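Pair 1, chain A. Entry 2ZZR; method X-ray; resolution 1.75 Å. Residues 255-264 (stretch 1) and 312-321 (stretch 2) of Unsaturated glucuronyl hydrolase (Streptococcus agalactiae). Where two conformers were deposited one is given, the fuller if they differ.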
# COMPACT_ATOMS: atom_id res chain seq x y z
N ILE A 255 5.97 -7.42 0.47
CA ILE A 255 7.08 -8.36 0.63
C ILE A 255 8.32 -7.68 1.27
O ILE A 255 8.78 -8.13 2.31
CB ILE A 255 7.44 -9.11 -0.68
CG1 ILE A 255 6.31 -10.07 -1.08
CG2 ILE A 255 8.76 -9.88 -0.50
CD1 ILE A 255 6.43 -10.62 -2.50
N PRO A 256 8.87 -6.61 0.64
CA PRO A 256 10.03 -5.96 1.29
C PRO A 256 9.74 -5.41 2.69
O PRO A 256 10.62 -5.46 3.56
CB PRO A 256 10.42 -4.85 0.30
CG PRO A 256 9.22 -4.63 -0.56
CD PRO A 256 8.54 -5.98 -0.65
N LEU A 257 8.52 -4.92 2.92
CA LEU A 257 8.17 -4.44 4.26
C LEU A 257 8.31 -5.56 5.30
O LEU A 257 8.92 -5.37 6.35
CB LEU A 257 6.74 -3.87 4.28
CG LEU A 257 6.56 -2.49 3.64
CD1 LEU A 257 5.08 -2.14 3.61
CD2 LEU A 257 7.34 -1.42 4.40
N SER A 258 7.80 -6.74 4.97
CA SER A 258 7.93 -7.91 5.85
C SER A 258 9.36 -8.41 5.94
O SER A 258 9.81 -8.87 7.00
CB SER A 258 7.01 -9.03 5.39
OG SER A 258 5.67 -8.59 5.40
N TYR A 259 10.09 -8.32 4.83
CA TYR A 259 11.50 -8.72 4.79
C TYR A 259 12.33 -7.98 5.84
O TYR A 259 13.22 -8.56 6.47
CB TYR A 259 12.10 -8.53 3.40
CG TYR A 259 13.58 -8.82 3.36
CD1 TYR A 259 14.06 -10.12 3.23
CD2 TYR A 259 14.51 -7.78 3.49
CE1 TYR A 259 15.44 -10.38 3.21
CE2 TYR A 259 15.88 -8.03 3.47
CZ TYR A 259 16.34 -9.33 3.34
OH TYR A 259 17.69 -9.57 3.33
N ARG A 260 12.04 -6.69 6.04
CA ARG A 260 12.74 -5.91 7.08
C ARG A 260 12.77 -6.67 8.40
O ARG A 260 13.76 -6.66 9.11
CB ARG A 260 12.03 -4.59 7.37
CG ARG A 260 11.92 -3.61 6.23
CD ARG A 260 11.10 -2.41 6.71
NE ARG A 260 9.74 -2.80 7.10
CZ ARG A 260 8.97 -2.12 7.94
NH1 ARG A 260 9.40 -1.00 8.51
NH2 ARG A 260 7.75 -2.57 8.23
N LYS A 261 11.64 -7.31 8.70
CA LYS A 261 11.39 -7.87 10.02
C LYS A 261 11.66 -9.37 10.09
O LYS A 261 11.66 -9.96 11.18
CB LYS A 261 9.95 -7.57 10.43
CG LYS A 261 9.55 -6.10 10.30
CD LYS A 261 10.45 -5.20 11.15
CE LYS A 261 10.07 -3.73 10.99
NZ LYS A 261 10.99 -2.88 11.82
N MET A 262 11.88 -9.98 8.94
CA MET A 262 12.00 -11.44 8.86
C MET A 262 13.33 -11.88 8.29
O MET A 262 13.86 -12.93 8.68
CB MET A 262 10.84 -12.02 8.03
CG MET A 262 9.49 -11.83 8.68
SD MET A 262 8.11 -12.27 7.63
CE MET A 262 8.39 -14.02 7.41
N LYS A 263 13.86 -11.08 7.37
CA LYS A 263 15.18 -11.31 6.76
C LYS A 263 15.33 -12.72 6.19
O LYS A 263 16.36 -13.38 6.37
CB LYS A 263 16.30 -10.96 7.75
CG LYS A 263 16.38 -9.47 8.08
CD LYS A 263 16.57 -8.65 6.79
CE LYS A 263 16.76 -7.17 7.05
NZ LYS A 263 18.21 -6.80 6.96
N ASP A 264 14.29 -13.16 5.49
CA ASP A 264 14.32 -14.43 4.79
C ASP A 264 14.61 -14.13 3.33
O ASP A 264 13.83 -13.45 2.67
CB ASP A 264 12.96 -15.13 4.97
CG ASP A 264 12.84 -16.43 4.18
OD1 ASP A 264 13.80 -16.86 3.52
OD2 ASP A 264 11.74 -17.03 4.25
N CYS A 312 7.08 2.62 -4.15
CA CYS A 312 7.46 2.51 -2.73
C CYS A 312 8.10 1.16 -2.42
O CYS A 312 9.12 1.10 -1.72
CB CYS A 312 6.25 2.75 -1.82
SG CYS A 312 5.59 4.42 -1.93
N GLY A 313 7.51 0.09 -2.97
CA GLY A 313 8.01 -1.27 -2.76
C GLY A 313 9.40 -1.48 -3.33
O GLY A 313 10.26 -2.08 -2.68
N ILE A 314 9.62 -1.00 -4.54
CA ILE A 314 10.93 -1.12 -5.19
C ILE A 314 11.96 -0.31 -4.39
O ILE A 314 13.06 -0.80 -4.10
CB ILE A 314 10.88 -0.67 -6.67
CG1 ILE A 314 9.99 -1.62 -7.49
CG2 ILE A 314 12.29 -0.62 -7.28
CD1 ILE A 314 9.65 -1.10 -8.88
N HIS A 315 11.60 0.91 -4.02
CA HIS A 315 12.48 1.76 -3.22
C HIS A 315 12.90 1.06 -1.93
O HIS A 315 14.09 1.04 -1.57
CB HIS A 315 11.80 3.11 -2.91
CG HIS A 315 12.67 4.05 -2.13
ND1 HIS A 315 13.49 4.98 -2.73
CD2 HIS A 315 12.86 4.18 -0.80
CE1 HIS A 315 14.14 5.65 -1.80
NE2 HIS A 315 13.78 5.18 -0.62
N GLU A 316 11.92 0.48 -1.24
CA GLU A 316 12.19 -0.26 -0.01
C GLU A 316 13.13 -1.45 -0.20
O GLU A 316 14.11 -1.59 0.53
CB GLU A 316 10.87 -0.70 0.64
CG GLU A 316 11.03 -1.36 2.02
CD GLU A 316 11.69 -0.43 3.05
OE1 GLU A 316 12.29 -0.96 4.01
OE2 GLU A 316 11.60 0.82 2.90
N MET A 317 12.82 -2.32 -1.17
CA MET A 317 13.63 -3.52 -1.40
C MET A 317 15.09 -3.19 -1.74
O MET A 317 16.00 -3.92 -1.36
CB MET A 317 13.03 -4.38 -2.50
CG MET A 317 13.69 -5.76 -2.65
SD MET A 317 13.03 -7.00 -1.50
CE MET A 317 14.03 -6.72 -0.05
N LEU A 318 15.28 -2.09 -2.48
CA LEU A 318 16.60 -1.66 -2.93
C LEU A 318 17.53 -1.31 -1.78
O LEU A 318 18.76 -1.28 -1.95
CB LEU A 318 16.47 -0.48 -3.90
CG LEU A 318 16.67 -0.73 -5.40
CD1 LEU A 318 16.41 -2.18 -5.83
CD2 LEU A 318 15.85 0.25 -6.22
N LYS A 319 16.96 -1.05 -0.61
CA LYS A 319 17.77 -0.81 0.59
C LYS A 319 18.56 -2.06 0.98
O LYS A 319 19.63 -1.96 1.60
CB LYS A 319 16.90 -0.40 1.78
CG LYS A 319 16.19 0.92 1.60
CD LYS A 319 15.23 1.17 2.73
CE LYS A 319 14.47 2.47 2.54
NZ LYS A 319 13.50 2.68 3.66
N TYR A 320 18.06 -3.23 0.58
CA TYR A 320 18.57 -4.52 1.04
C TYR A 320 19.17 -5.37 -0.07
O TYR A 320 20.04 -6.21 0.19
CB TYR A 320 17.47 -5.31 1.74
CG TYR A 320 16.83 -4.54 2.86
CD1 TYR A 320 15.59 -3.91 2.69
CD2 TYR A 320 17.48 -4.41 4.08
CE1 TYR A 320 15.02 -3.18 3.72
CE2 TYR A 320 16.91 -3.67 5.12
CZ TYR A 320 15.69 -3.07 4.92
OH TYR A 320 15.14 -2.34 5.96
N LEU A 321 18.68 -5.18 -1.29
CA LEU A 321 19.09 -6.03 -2.42
C LEU A 321 20.60 -5.97 -2.61
O LEU A 321 21.17 -4.87 -2.66
CB LEU A 321 18.38 -5.59 -3.70
CG LEU A 321 18.34 -6.59 -4.85
CD1 LEU A 321 17.46 -7.79 -4.52
CD2 LEU A 321 17.83 -5.89 -6.10

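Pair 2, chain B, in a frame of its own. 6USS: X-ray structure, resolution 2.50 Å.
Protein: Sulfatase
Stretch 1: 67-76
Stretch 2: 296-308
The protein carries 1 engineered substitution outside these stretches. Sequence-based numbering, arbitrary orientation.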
# COMPACT_ATOMS: atom_id res chain seq x y z
N PRO B 67 -24.42 6.64 23.53
CA PRO B 67 -25.74 6.52 22.89
C PRO B 67 -25.67 5.91 21.50
O PRO B 67 -26.65 5.29 21.07
CB PRO B 67 -26.23 7.97 22.84
CG PRO B 67 -24.95 8.78 22.73
CD PRO B 67 -23.97 8.04 23.62
N ASN B 68 -24.54 6.08 20.79
CA ASN B 68 -24.44 5.54 19.44
C ASN B 68 -24.21 4.02 19.45
O ASN B 68 -24.67 3.31 18.55
CB ASN B 68 -23.34 6.25 18.66
CG ASN B 68 -23.65 7.71 18.39
OD1 ASN B 68 -24.56 8.04 17.63
ND2 ASN B 68 -22.86 8.60 18.99
N MET B 69 -23.48 3.51 20.46
CA MET B 69 -23.41 2.06 20.68
C MET B 69 -24.81 1.48 20.95
O MET B 69 -25.13 0.39 20.47
CB MET B 69 -22.47 1.74 21.85
CG MET B 69 -20.99 1.94 21.58
SD MET B 69 -19.94 1.50 22.99
CE MET B 69 -20.27 -0.26 23.20
N GLU B 70 -25.64 2.18 21.73
CA GLU B 70 -26.99 1.69 21.99
C GLU B 70 -27.81 1.66 20.71
O GLU B 70 -28.52 0.69 20.43
CB GLU B 70 -27.68 2.57 23.03
CG GLU B 70 -27.08 2.51 24.41
CD GLU B 70 -27.72 3.52 25.36
OE1 GLU B 70 -28.91 3.84 25.18
OE2 GLU B 70 -27.03 3.98 26.29
N ARG B 71 -27.74 2.75 19.94
CA ARG B 71 -28.33 2.82 18.61
C ARG B 71 -27.90 1.63 17.74
O ARG B 71 -28.74 0.94 17.15
CB ARG B 71 -27.92 4.16 17.97
CG ARG B 71 -28.71 4.58 16.75
CD ARG B 71 -28.52 6.08 16.46
NE ARG B 71 -28.32 6.33 15.03
CZ ARG B 71 -27.19 6.80 14.51
NH1 ARG B 71 -26.18 7.08 15.33
NH2 ARG B 71 -27.06 7.00 13.20
N LEU B 72 -26.58 1.39 17.64
CA LEU B 72 -26.08 0.28 16.82
C LEU B 72 -26.62 -1.06 17.32
O LEU B 72 -27.00 -1.93 16.51
CB LEU B 72 -24.55 0.29 16.81
CG LEU B 72 -23.81 -0.69 15.89
CD1 LEU B 72 -24.07 -0.38 14.43
CD2 LEU B 72 -22.31 -0.71 16.17
N ALA B 73 -26.70 -1.25 18.64
CA ALA B 73 -27.17 -2.52 19.18
C ALA B 73 -28.65 -2.72 18.91
O ALA B 73 -29.08 -3.84 18.59
CB ALA B 73 -26.87 -2.61 20.67
N LYS B 74 -29.46 -1.65 19.03
CA LYS B 74 -30.88 -1.76 18.70
C LYS B 74 -31.11 -2.18 17.25
O LYS B 74 -32.17 -2.71 16.94
CB LYS B 74 -31.63 -0.45 18.97
CG LYS B 74 -32.01 -0.23 20.45
CD LYS B 74 -32.60 1.18 20.70
CE LYS B 74 -31.95 1.87 21.92
NZ LYS B 74 -30.95 2.94 21.50
N GLN B 75 -30.14 -1.96 16.36
CA GLN B 75 -30.23 -2.40 14.98
C GLN B 75 -29.47 -3.69 14.70
O GLN B 75 -29.52 -4.19 13.57
CB GLN B 75 -29.73 -1.29 14.05
CG GLN B 75 -30.45 0.02 14.25
CD GLN B 75 -29.63 1.22 13.76
OE1 GLN B 75 -28.43 1.34 14.04
NE2 GLN B 75 -30.29 2.12 13.04
N GLY B 76 -28.76 -4.24 15.69
CA GLY B 76 -27.98 -5.44 15.46
C GLY B 76 -28.00 -6.44 16.61
O GLY B 76 -28.98 -6.53 17.36
N ASP B 296 -17.43 7.13 21.21
CA ASP B 296 -18.80 6.90 20.77
C ASP B 296 -19.26 7.96 19.76
O ASP B 296 -20.08 7.66 18.88
CB ASP B 296 -19.73 6.85 21.98
CG ASP B 296 -21.16 6.44 21.60
OD1 ASP B 296 -21.43 5.21 21.52
OD2 ASP B 296 -22.00 7.34 21.40
N LYS B 297 -18.77 9.20 19.89
CA LYS B 297 -19.10 10.22 18.91
C LYS B 297 -18.55 9.84 17.54
O LYS B 297 -19.20 10.07 16.51
CB LYS B 297 -18.56 11.58 19.34
CG LYS B 297 -18.75 12.68 18.31
CD LYS B 297 -17.98 13.95 18.70
CE LYS B 297 -18.20 15.10 17.72
NZ LYS B 297 -17.77 14.81 16.34
N SER B 298 -17.35 9.27 17.53
CA SER B 298 -16.77 8.78 16.28
C SER B 298 -17.66 7.70 15.65
O SER B 298 -17.93 7.74 14.44
CB SER B 298 -15.36 8.27 16.54
OG SER B 298 -14.80 7.63 15.40
N LEU B 299 -18.14 6.75 16.46
CA LEU B 299 -19.02 5.70 15.95
C LEU B 299 -20.27 6.31 15.34
O LEU B 299 -20.69 5.94 14.24
CB LEU B 299 -19.39 4.71 17.05
CG LEU B 299 -20.36 3.59 16.67
CD1 LEU B 299 -19.69 2.50 15.82
CD2 LEU B 299 -20.99 2.99 17.89
N GLY B 300 -20.89 7.24 16.06
CA GLY B 300 -22.05 7.93 15.52
C GLY B 300 -21.74 8.64 14.21
O GLY B 300 -22.55 8.62 13.28
N ASP B 301 -20.57 9.28 14.12
CA ASP B 301 -20.25 10.08 12.94
C ASP B 301 -20.11 9.20 11.69
O ASP B 301 -20.56 9.58 10.61
CB ASP B 301 -18.96 10.88 13.16
CG ASP B 301 -19.12 12.00 14.18
OD1 ASP B 301 -20.26 12.44 14.44
OD2 ASP B 301 -18.09 12.46 14.71
N LEU B 302 -19.48 8.03 11.83
CA LEU B 302 -19.44 7.08 10.72
C LEU B 302 -20.83 6.53 10.42
O LEU B 302 -21.20 6.36 9.25
CB LEU B 302 -18.45 5.95 11.03
CG LEU B 302 -17.03 6.42 11.29
CD1 LEU B 302 -16.13 5.28 11.80
CD2 LEU B 302 -16.44 7.07 10.02
N MET B 303 -21.63 6.26 11.46
CA MET B 303 -22.98 5.75 11.23
C MET B 303 -23.83 6.76 10.47
O MET B 303 -24.63 6.39 9.59
CB MET B 303 -23.63 5.36 12.56
CG MET B 303 -23.08 4.05 13.19
SD MET B 303 -23.54 3.79 14.94
CE MET B 303 -25.28 3.30 14.78
N ASP B 304 -23.68 8.05 10.80
CA ASP B 304 -24.40 9.09 10.07
C ASP B 304 -23.86 9.23 8.66
O ASP B 304 -24.63 9.45 7.72
CB ASP B 304 -24.33 10.44 10.79
CG ASP B 304 -24.82 10.38 12.22
OD1 ASP B 304 -25.55 9.41 12.58
OD2 ASP B 304 -24.48 11.30 13.00
N TRP B 305 -22.54 9.11 8.50
CA TRP B 305 -21.97 9.14 7.15
C TRP B 305 -22.57 8.04 6.29
O TRP B 305 -22.97 8.29 5.14
CB TRP B 305 -20.44 9.04 7.19
CG TRP B 305 -19.88 9.18 5.81
CD1 TRP B 305 -19.47 10.33 5.20
CD2 TRP B 305 -19.72 8.14 4.84
NE1 TRP B 305 -19.05 10.07 3.91
CE2 TRP B 305 -19.19 8.72 3.67
CE3 TRP B 305 -19.98 6.76 4.84
CZ2 TRP B 305 -18.91 7.99 2.53
CZ3 TRP B 305 -19.69 6.03 3.70
CH2 TRP B 305 -19.16 6.64 2.56
N LEU B 306 -22.67 6.82 6.83
CA LEU B 306 -23.33 5.73 6.12
C LEU B 306 -24.77 6.07 5.76
O LEU B 306 -25.20 5.84 4.62
CB LEU B 306 -23.29 4.44 6.95
CG LEU B 306 -21.97 3.70 7.17
CD1 LEU B 306 -22.16 2.53 8.13
CD2 LEU B 306 -21.41 3.23 5.84
N ASP B 307 -25.54 6.59 6.73
CA ASP B 307 -26.94 6.95 6.50
C ASP B 307 -27.06 7.94 5.36
O ASP B 307 -27.92 7.78 4.48
CB ASP B 307 -27.58 7.56 7.76
CG ASP B 307 -27.88 6.54 8.84
OD1 ASP B 307 -28.20 5.38 8.50
OD2 ASP B 307 -27.80 6.89 10.04
N LYS B 308 -26.20 8.96 5.34
CA LYS B 308 -26.36 10.07 4.41
C LYS B 308 -25.77 9.81 3.03
O LYS B 308 -26.03 10.60 2.13
CB LYS B 308 -25.75 11.36 5.01
CG LYS B 308 -26.71 12.03 6.00
CD LYS B 308 -26.13 12.22 7.42
CE LYS B 308 -24.95 13.21 7.45
NZ LYS B 308 -24.50 13.50 8.84

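In both pairs two helices run side by side in roughly the same direction, their axes 8.8 Å apart and inclined at 27° in pair 1, 8.4 Å apart and inclined at 48° in pair 2. Fourteen central residues superpose with an RMSD of 0.8 Å. The backbones come closest at matching positions: the CA atoms of A:Pro256 and A:Met317 lie 5.1 Å apart, those of B:Asn68 and B:Gly300 5.2 Å.

At this crossing the two proteins divide the space differently. In pair 1 the compact residue is A:Pro256, whose CA-to-CB bond points toward the partner helix and which presents CB to A:Met317 SD at 3.8 Å and CG to A:Gly313 O at 3.5 Å. A proline fits because its short ring fills the gap without a polar group needing a partner; lacking an N-H, it leaves the helix kinked there. Pair 2 puts the small residue on the other helix. B:Gly300, matching A:Met317, lets B:Asn68 OD1 approach its CA to 3.3 Å; a CB on the glycine would stand 2.4 Å from that oxygen, a clash.

B:Asn68 also makes the crossing polar. Its N and ND2 each donate to B:Asp296 OD2 at 2.9 Å, while B:Met69 N donates to B:Asp296 OD1 at 2.9 Å. The carboxylate thus receives two successive backbone N-H groups in the first turn of the helix, where such groups lack acceptors within their own helix. The position of B:Asp296 is taken in pair 1 by A:Gly313, and pair 1 has no hydrogen bond between its stretches.

One turn on, A:Tyr259 matches B:Arg71, and A:Tyr320 matches B:Met303. The tyrosines meet offset edge-to-face, the edge of A:Tyr259 toward the face of A:Tyr320, with centroids 5.5 Å apart; A:Met317 CE adds an apolar contact at 3.7 Å from A:Tyr259 CD2. B:Arg71 instead sits among B:Gly300, B:Met303, B:Asp304 and B:Asp307. The flexible methionine lays CE over one face of the guanidinium, and B:Arg71 NH2 forms salt bridges to B:Asp304 OD1 at 2.9 Å and B:Asp307 OD2 at 3.2 Å, though both hydrogen bonds are weak.

A:Arg260 and A:Glu316 correspond to B:Leu72 and B:Leu299. The leucines make a plain apolar contact, B:Leu72 CD2 to B:Leu299 CD1 at 4.2 Å. The arginine brings a methylene, A:Arg260 CD, to 3.3 Å from the carboxylate oxygen A:Glu316 OE1. The opposite charges are near but beyond a salt bridge, A:Arg260 NE lying 4.4 Å from A:Glu316 OE1. Each has a partner in its own stretch: A:Arg260 NE donates to A:Leu257 O at 2.8 Å, and A:Glu316 OE2 forms a salt bridge with A:Lys319 NZ at 2.8 Å.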